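Local atomic coordinates of glucose-1-phosphate thymidylyltransferase (Bacillus anthracis, PDB entry 4ECM), a protein that catalyses the transfer of a thymidylyl group to glucose 1-phosphate, giving dTDP-glucose and pyrophosphate, a step of dTDP-L-rhamnose biosynthesis. Residues K43-K47 with H48-V52; S200-F203 with S204-E208; T147-E151 with G152-L156. One frame throughout, in Å; residues are numbered along the deposited sequence.

Contact 1: K43-K47 with H48-V52. With DAU (2'deoxy-thymidine-5'-diphospho-alpha-D-glucose), chain B; POP (pyrophosphate 2-), chain C.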
# COMPACT_ATOMS: atom_id res chain seq x y z
N LYS A 43 7.62 2.98 11.45
CA LYS A 43 6.51 2.05 11.68
C LYS A 43 5.87 1.59 10.39
O LYS A 43 5.56 0.42 10.22
CB LYS A 43 5.44 2.73 12.55
CG LYS A 43 4.20 1.88 12.88
CD LYS A 43 3.34 2.63 13.94
CE LYS A 43 2.07 1.89 14.34
NZ LYS A 43 1.26 2.71 15.33
N VAL A 44 5.66 2.54 9.49
CA VAL A 44 5.01 2.27 8.23
C VAL A 44 5.96 2.30 7.04
O VAL A 44 5.87 1.45 6.16
CB VAL A 44 3.91 3.33 7.97
CG1 VAL A 44 3.32 3.19 6.56
CG2 VAL A 44 2.81 3.26 9.05
N THR A 45 6.81 3.32 7.02
CA THR A 45 7.62 3.65 5.85
C THR A 45 8.73 2.71 5.39
O THR A 45 8.55 1.96 4.43
CB THR A 45 8.20 5.07 6.03
OG1 THR A 45 7.11 6.01 6.13
CG2 THR A 45 9.10 5.45 4.85
N ASN A 46 9.88 2.80 6.04
CA ASN A 46 11.11 2.09 5.68
C ASN A 46 12.17 3.17 5.76
O ASN A 46 12.02 4.23 5.15
CB ASN A 46 11.06 1.47 4.28
CG ASN A 46 12.37 0.75 3.91
OD1 ASN A 46 13.34 1.37 3.45
ND2 ASN A 46 12.39 -0.56 4.08
N LYS A 47 13.22 2.93 6.53
CA LYS A 47 14.23 3.95 6.81
C LYS A 47 14.79 4.65 5.58
O LYS A 47 14.91 5.86 5.57
CB LYS A 47 15.37 3.31 7.61
CG LYS A 47 16.62 4.16 7.72
CD LYS A 47 17.66 3.58 8.66
CE LYS A 47 18.16 2.23 8.25
NZ LYS A 47 19.41 1.86 9.01
N HIS A 48 15.04 3.89 4.52
CA HIS A 48 15.66 4.40 3.32
C HIS A 48 14.76 5.24 2.46
O HIS A 48 15.19 5.72 1.42
CB HIS A 48 16.29 3.24 2.54
CG HIS A 48 17.10 2.34 3.40
ND1 HIS A 48 16.59 1.17 3.93
CD2 HIS A 48 18.34 2.48 3.92
CE1 HIS A 48 17.51 0.61 4.70
NE2 HIS A 48 18.58 1.39 4.71
N LEU A 49 13.51 5.43 2.87
CA LEU A 49 12.61 6.30 2.17
C LEU A 49 12.34 7.56 3.01
O LEU A 49 11.54 8.41 2.61
CB LEU A 49 11.31 5.60 1.81
CG LEU A 49 11.47 4.37 0.92
CD1 LEU A 49 10.09 3.75 0.60
CD2 LEU A 49 12.24 4.71 -0.39
N LEU A 50 13.00 7.67 4.16
CA LEU A 50 12.88 8.87 4.99
C LEU A 50 13.72 10.00 4.38
O LEU A 50 14.72 9.76 3.70
CB LEU A 50 13.36 8.59 6.42
CG LEU A 50 12.58 7.54 7.22
CD1 LEU A 50 13.19 7.40 8.63
CD2 LEU A 50 11.10 7.91 7.32
N PRO A 51 13.33 11.24 4.63
CA PRO A 51 14.08 12.34 4.06
C PRO A 51 15.51 12.49 4.59
O PRO A 51 15.76 12.30 5.79
CB PRO A 51 13.29 13.58 4.50
CG PRO A 51 11.96 13.09 4.84
CD PRO A 51 12.11 11.69 5.31
N VAL A 52 16.42 12.80 3.67
CA VAL A 52 17.79 13.19 3.96
C VAL A 52 18.01 14.40 3.03
O VAL A 52 18.33 14.25 1.84
CB VAL A 52 18.80 12.09 3.72
CG1 VAL A 52 20.23 12.67 3.83
CG2 VAL A 52 18.58 10.92 4.74
O6 DAU B . 27.50 2.24 8.63
C6 DAU B . 28.76 1.57 8.53
C5 DAU B . 28.71 0.26 9.31
O5 DAU B . 27.62 -0.50 8.79
C4 DAU B . 30.02 -0.52 9.19
O4 DAU B . 31.09 0.20 9.79
C3 DAU B . 29.93 -1.89 9.85
O3 DAU B . 31.16 -2.61 9.59
C2 DAU B . 28.72 -2.63 9.26
O2 DAU B . 28.52 -3.90 9.92
C1 DAU B . 27.46 -1.79 9.37
O1 DAU B . 27.11 -1.66 10.75
P2 DAU B . 25.59 -1.33 11.19
O3P DAU B . 25.28 0.13 10.96
O4P DAU B . 25.39 -1.95 12.54
OPP DAU B . 24.73 -2.15 10.09
P DAU B . 23.13 -2.13 10.07
O1P DAU B . 22.64 -0.79 10.57
O2P DAU B . 22.64 -3.38 10.70
O5' DAU B . 22.80 -2.18 8.49
C5' DAU B . 23.07 -1.05 7.69
C4' DAU B . 22.36 -1.06 6.34
O4' DAU B . 22.35 -2.32 5.68
C3' DAU B . 20.92 -0.58 6.43
O3' DAU B . 20.82 0.49 5.48
C2' DAU B . 20.07 -1.75 6.01
C1' DAU B . 21.04 -2.69 5.32
N11 DAU B . 20.97 -4.11 5.72
C61 DAU B . 21.16 -4.42 7.09
C51 DAU B . 20.78 -5.65 7.59
C5A DAU B . 21.09 -6.01 9.03
C21 DAU B . 20.18 -4.98 4.94
O21 DAU B . 19.94 -4.65 3.67
N31 DAU B . 19.80 -6.20 5.40
C41 DAU B . 20.05 -6.57 6.68
O41 DAU B . 19.64 -7.78 7.13
P1 POP C . 17.71 -1.32 12.82
O1 POP C . 17.01 -2.48 13.48
O2 POP C . 17.25 -0.01 13.39
O3 POP C . 19.19 -1.48 13.08
O POP C . 17.39 -1.37 11.23
P2 POP C . 18.55 -1.29 10.10
O4 POP C . 19.46 -0.13 10.43
O5 POP C . 17.92 -1.05 8.76
O6 POP C . 19.39 -2.56 10.07
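Asn46 and His48 are joined through the amide oxygen of Asn46, which accepts two hydrogen bonds from the same face of its plane: His48 ND1 lies 3.3 Å from Asn46 OD1, and the backbone N of His48, well above the amide plane, closes an Asx turn. With CG of Asn46 anti to its backbone N (chi1 179°), the amide reaches forward to His48, its plane 48° from the imidazole. The bond from ND1, somewhat bent (144°), probably restrains the ring with NE2 directed at the nucleotide. Two backbone bonds, Leu49 N to Asn46 O and Leu50 N to Lys47 O, each 3.0 Å, wind the 3-10 turn.

His48 NE2 meets DAU O3' at 2.5 Å, either atom being a possible donor, while Lys47 NZ is hydrogen-bonded to POP O4, though the modelled 2.4 Å is very short and doubtful. Lys47 bends at chi3 to deliver its amine to the pyrophosphate, and Asp132 is its second charged partner.

Apolar contact comes chiefly from Thr45, whose CG2 touches Leu49 CB at 3.8 Å and Leu50 CD2 at 4.0 Å. Asn46 and Thr45 are each modelled in two conformers, and their contacts here belong to one.

Leu49 packs against helices 57-67 and 82-89, His48 and Leu50 make backbone bonds to Ile58 and Met57, and the chain runs on into strand 51-52, where Pro51 meets Pro51 of a second subunit.

Contact 2: S200-F203 with S204-E208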
# COMPACT_ATOMS: atom_id res chain seq x y z
N SER A 200 33.69 -10.89 -8.08
CA SER A 200 32.65 -11.91 -7.96
C SER A 200 32.98 -13.07 -7.01
O SER A 200 32.11 -13.90 -6.75
CB SER A 200 32.32 -12.47 -9.35
OG SER A 200 33.44 -13.14 -9.88
N LYS A 201 34.19 -13.12 -6.47
CA LYS A 201 34.56 -14.20 -5.57
C LYS A 201 33.88 -14.10 -4.21
O LYS A 201 33.84 -15.07 -3.46
CB LYS A 201 36.08 -14.27 -5.39
CG LYS A 201 36.83 -14.63 -6.68
CD LYS A 201 38.31 -14.93 -6.43
CE LYS A 201 39.03 -15.37 -7.73
NZ LYS A 201 40.52 -15.52 -7.56
N VAL A 202 33.32 -12.93 -3.90
CA VAL A 202 32.68 -12.74 -2.61
C VAL A 202 31.53 -13.73 -2.38
O VAL A 202 31.32 -14.20 -1.24
CB VAL A 202 32.18 -11.28 -2.44
CG1 VAL A 202 31.13 -10.94 -3.50
CG2 VAL A 202 31.62 -11.05 -1.02
N PHE A 203 30.83 -14.10 -3.44
CA PHE A 203 29.67 -15.00 -3.31
C PHE A 203 30.04 -16.41 -2.88
O PHE A 203 29.32 -17.01 -2.07
CB PHE A 203 28.83 -15.01 -4.60
CG PHE A 203 28.35 -13.64 -4.99
CD1 PHE A 203 27.44 -12.96 -4.19
CD2 PHE A 203 28.83 -13.03 -6.12
CE1 PHE A 203 27.03 -11.68 -4.51
CE2 PHE A 203 28.41 -11.75 -6.46
CZ PHE A 203 27.50 -11.08 -5.65
N SER A 204 31.13 -16.94 -3.41
CA SER A 204 31.59 -18.27 -3.03
C SER A 204 31.96 -18.29 -1.54
O SER A 204 31.75 -19.30 -0.85
CB SER A 204 32.77 -18.70 -3.88
OG SER A 204 33.83 -17.78 -3.71
N TYR A 205 32.49 -17.19 -1.03
CA TYR A 205 32.81 -17.12 0.39
C TYR A 205 31.56 -16.90 1.25
O TYR A 205 31.49 -17.43 2.36
CB TYR A 205 33.86 -16.06 0.72
CG TYR A 205 34.19 -16.10 2.21
CD1 TYR A 205 35.06 -17.07 2.72
CD2 TYR A 205 33.60 -15.21 3.10
CE1 TYR A 205 35.35 -17.14 4.09
CE2 TYR A 205 33.89 -15.26 4.48
CZ TYR A 205 34.76 -16.23 4.96
OH TYR A 205 35.05 -16.29 6.31
N ILE A 206 30.60 -16.10 0.77
CA ILE A 206 29.38 -15.88 1.56
C ILE A 206 28.72 -17.22 1.89
O ILE A 206 28.06 -17.34 2.92
CB ILE A 206 28.35 -14.96 0.86
CG1 ILE A 206 28.85 -13.52 0.81
CG2 ILE A 206 27.00 -14.97 1.62
CD1 ILE A 206 27.88 -12.58 0.16
N LYS A 207 28.93 -18.23 1.05
CA LYS A 207 28.37 -19.57 1.26
C LYS A 207 28.92 -20.31 2.50
O LYS A 207 28.28 -21.26 2.97
CB LYS A 207 28.54 -20.41 -0.00
CG LYS A 207 27.68 -19.87 -1.13
CD LYS A 207 28.02 -20.48 -2.47
CE LYS A 207 27.20 -19.83 -3.57
NZ LYS A 207 27.55 -20.33 -4.92
N GLU A 208 30.07 -19.89 3.02
CA GLU A 208 30.65 -20.53 4.20
C GLU A 208 30.18 -19.75 5.45
O GLU A 208 30.97 -19.13 6.16
CB GLU A 208 32.17 -20.61 4.07
CG GLU A 208 32.65 -21.03 2.65
CD GLU A 208 31.87 -22.22 2.06
OE1 GLU A 208 31.50 -23.13 2.82
OE2 GLU A 208 31.66 -22.23 0.83
O HOH W 1 31.86 -16.39 -5.96
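Chi1 of 59° sets Ser204 OG between its own backbone N and carbonyl carbon, from where the hydroxyl turns back along the helix and donates to Lys201 O, with OG and O 2.7 Å apart. Val202 CG2 and Ile206 CG1 run alongside each other, one turn apart, at 4.1 Å; chi1 of 61° in Val202 also places its CG1 over the centre of the Phe203 ring, 3.9 Å above the plane.

The turn belongs to the short helix 202-206, which follows strand 190-198 in the nucleotidyltransferase fold. Its one firm i to i+4 bond runs from Ile206 N to Val202 O, 2.9 Å, in the carbonyl plane. The bond from Lys207 N to Phe203 O is weak, as are those to Lys201 O from Tyr205 N and Ser204 N; of that oxygen's three donors the serine hydroxyl lies closest. A water donates to Ser200 O at 2.6 Å and accepts from Ser204 N at 2.7 Å.

Val202 and Ile206 both pack on Ile222 of helix 219-228 and on Leu114, whereas Phe203 touches Met126 of strand 125-130. Lys207 reaches Glu118 in a salt bridge, and the Tyr205 ring stacks with Trp225.

Contact 3: T147-E151 with G152-L156; sequences TNQKE and GAKVL
Gln149 and Ala153 meet where the loop after helix 140-147 turns into strand 153-159. The backbone swings through Gly152 at phi 106° and psi -137°, angles that bring its side-chain position too near Glu151 O for anything but glycine; from Ala153 onward the chain is extended.

Inside the bend lies the side-chain amide of Gln149, carried inward on a chain extended beyond CG. Its NE2 donates twice: to Ala153 O at 3.0 Å in an almost straight bond (175°), and to Glu151 O at 2.9 Å. Both acceptors lie in the plane of the amide, so the two bonds fix its rotation, although NE2 stands well above the carbonyl plane of Ala153. The other end, OE1, accepts from a water at 2.7 Å, and the same water accepts from Lys154 NZ, 2.9 Å away. Lys154 folds at chi3 and chi4 to bring its amine round, and its CE stays 4.0 Å from Gln149 OE1. Thr233 of strand 232-236 bonds to both OE1 and NZ.

One neutral amide thus donates to two backbone carbonyls, while the polar needs of the lysine ammonium group are shared between a salt bridge to Glu145 and the neutral acceptors Thr233, Asn235 and water.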
# COMPACT_ATOMS: atom_id res chain seq x y z
N THR A 147 39.10 -0.82 -10.58
CA THR A 147 39.04 -1.39 -11.93
C THR A 147 40.45 -1.72 -12.43
O THR A 147 40.62 -2.58 -13.29
CB THR A 147 38.31 -0.45 -12.92
OG1 THR A 147 36.94 -0.31 -12.52
CG2 THR A 147 38.36 -1.00 -14.33
N ASN A 148 41.45 -1.05 -11.87
CA ASN A 148 42.85 -1.30 -12.19
C ASN A 148 43.50 -2.29 -11.22
O ASN A 148 44.69 -2.55 -11.33
CB ASN A 148 43.65 -0.00 -12.19
CG ASN A 148 43.48 0.76 -13.46
OD1 ASN A 148 43.68 0.23 -14.55
ND2 ASN A 148 43.10 2.02 -13.35
N GLN A 149 42.71 -2.85 -10.31
CA GLN A 149 43.23 -3.79 -9.32
C GLN A 149 42.99 -5.20 -9.85
O GLN A 149 41.87 -5.55 -10.19
CB GLN A 149 42.52 -3.55 -7.98
CG GLN A 149 42.98 -4.42 -6.83
CD GLN A 149 42.24 -4.08 -5.56
OE1 GLN A 149 42.09 -2.91 -5.23
NE2 GLN A 149 41.80 -5.10 -4.82
N LYS A 150 44.06 -6.00 -9.93
CA LYS A 150 44.00 -7.33 -10.52
C LYS A 150 42.83 -8.15 -10.02
O LYS A 150 42.10 -8.73 -10.80
CB LYS A 150 45.33 -8.10 -10.34
CG LYS A 150 45.29 -9.48 -11.00
CD LYS A 150 46.67 -10.09 -11.22
CE LYS A 150 47.41 -10.34 -9.91
NZ LYS A 150 48.68 -11.09 -10.15
N GLU A 151 42.68 -8.21 -8.70
CA GLU A 151 41.55 -8.90 -8.11
C GLU A 151 41.35 -8.43 -6.68
O GLU A 151 42.11 -7.62 -6.18
CB GLU A 151 41.79 -10.41 -8.10
CG GLU A 151 42.90 -10.83 -7.14
CD GLU A 151 42.97 -12.34 -6.97
OE1 GLU A 151 41.91 -12.97 -6.64
OE2 GLU A 151 44.08 -12.89 -7.13
N GLY A 152 40.33 -8.96 -6.03
CA GLY A 152 40.10 -8.69 -4.63
C GLY A 152 38.96 -7.77 -4.27
O GLY A 152 37.87 -7.86 -4.82
N ALA A 153 39.25 -6.89 -3.31
CA ALA A 153 38.27 -5.97 -2.78
C ALA A 153 38.93 -4.69 -2.35
O ALA A 153 40.18 -4.59 -2.30
CB ALA A 153 37.56 -6.62 -1.57
N LYS A 154 38.08 -3.72 -2.05
CA LYS A 154 38.50 -2.41 -1.57
C LYS A 154 37.45 -1.88 -0.60
O LYS A 154 36.25 -2.01 -0.82
CB LYS A 154 38.67 -1.44 -2.75
CG LYS A 154 39.02 0.00 -2.35
CD LYS A 154 39.18 0.94 -3.56
CE LYS A 154 40.44 0.64 -4.42
NZ LYS A 154 41.76 0.81 -3.75
N VAL A 155 37.94 -1.30 0.49
CA VAL A 155 37.09 -0.69 1.51
C VAL A 155 37.50 0.77 1.62
O VAL A 155 38.66 1.13 1.29
CB VAL A 155 37.21 -1.41 2.89
CG1 VAL A 155 36.65 -2.82 2.78
CG2 VAL A 155 38.67 -1.43 3.39
N LEU A 156 36.55 1.61 2.03
CA LEU A 156 36.76 3.05 2.16
C LEU A 156 36.63 3.41 3.63
O LEU A 156 35.65 3.05 4.28
CB LEU A 156 35.72 3.81 1.34
CG LEU A 156 35.65 3.42 -0.14
CD1 LEU A 156 34.65 4.33 -0.91
CD2 LEU A 156 37.03 3.45 -0.81
O HOH W 2 43.17 -0.49 -5.88

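How the contacts relate
Contacts 2 and 3 are neighbours, with centres about 16 Å apart, and a salt bridge joins them directly: Lys201 NZ of contact 2 lies 3.0 Å from Glu151 OE1 of contact 3. Asp199, just before contact 2, also bonds to the backbone N of Gly152. Contact 1 lies on the opposite side of the chain's centre, its centre about 30 Å from that of contact 2 and 32 Å from that of contact 3. Contact 1 alone touches the bound ligands; the side chains of Ile206 and Ala153 stay about 12 and 13 Å from the dTDP-glucose. Contacts 2 and 3 share helix 219-228 as a packing partner, through Val202 and Ala153.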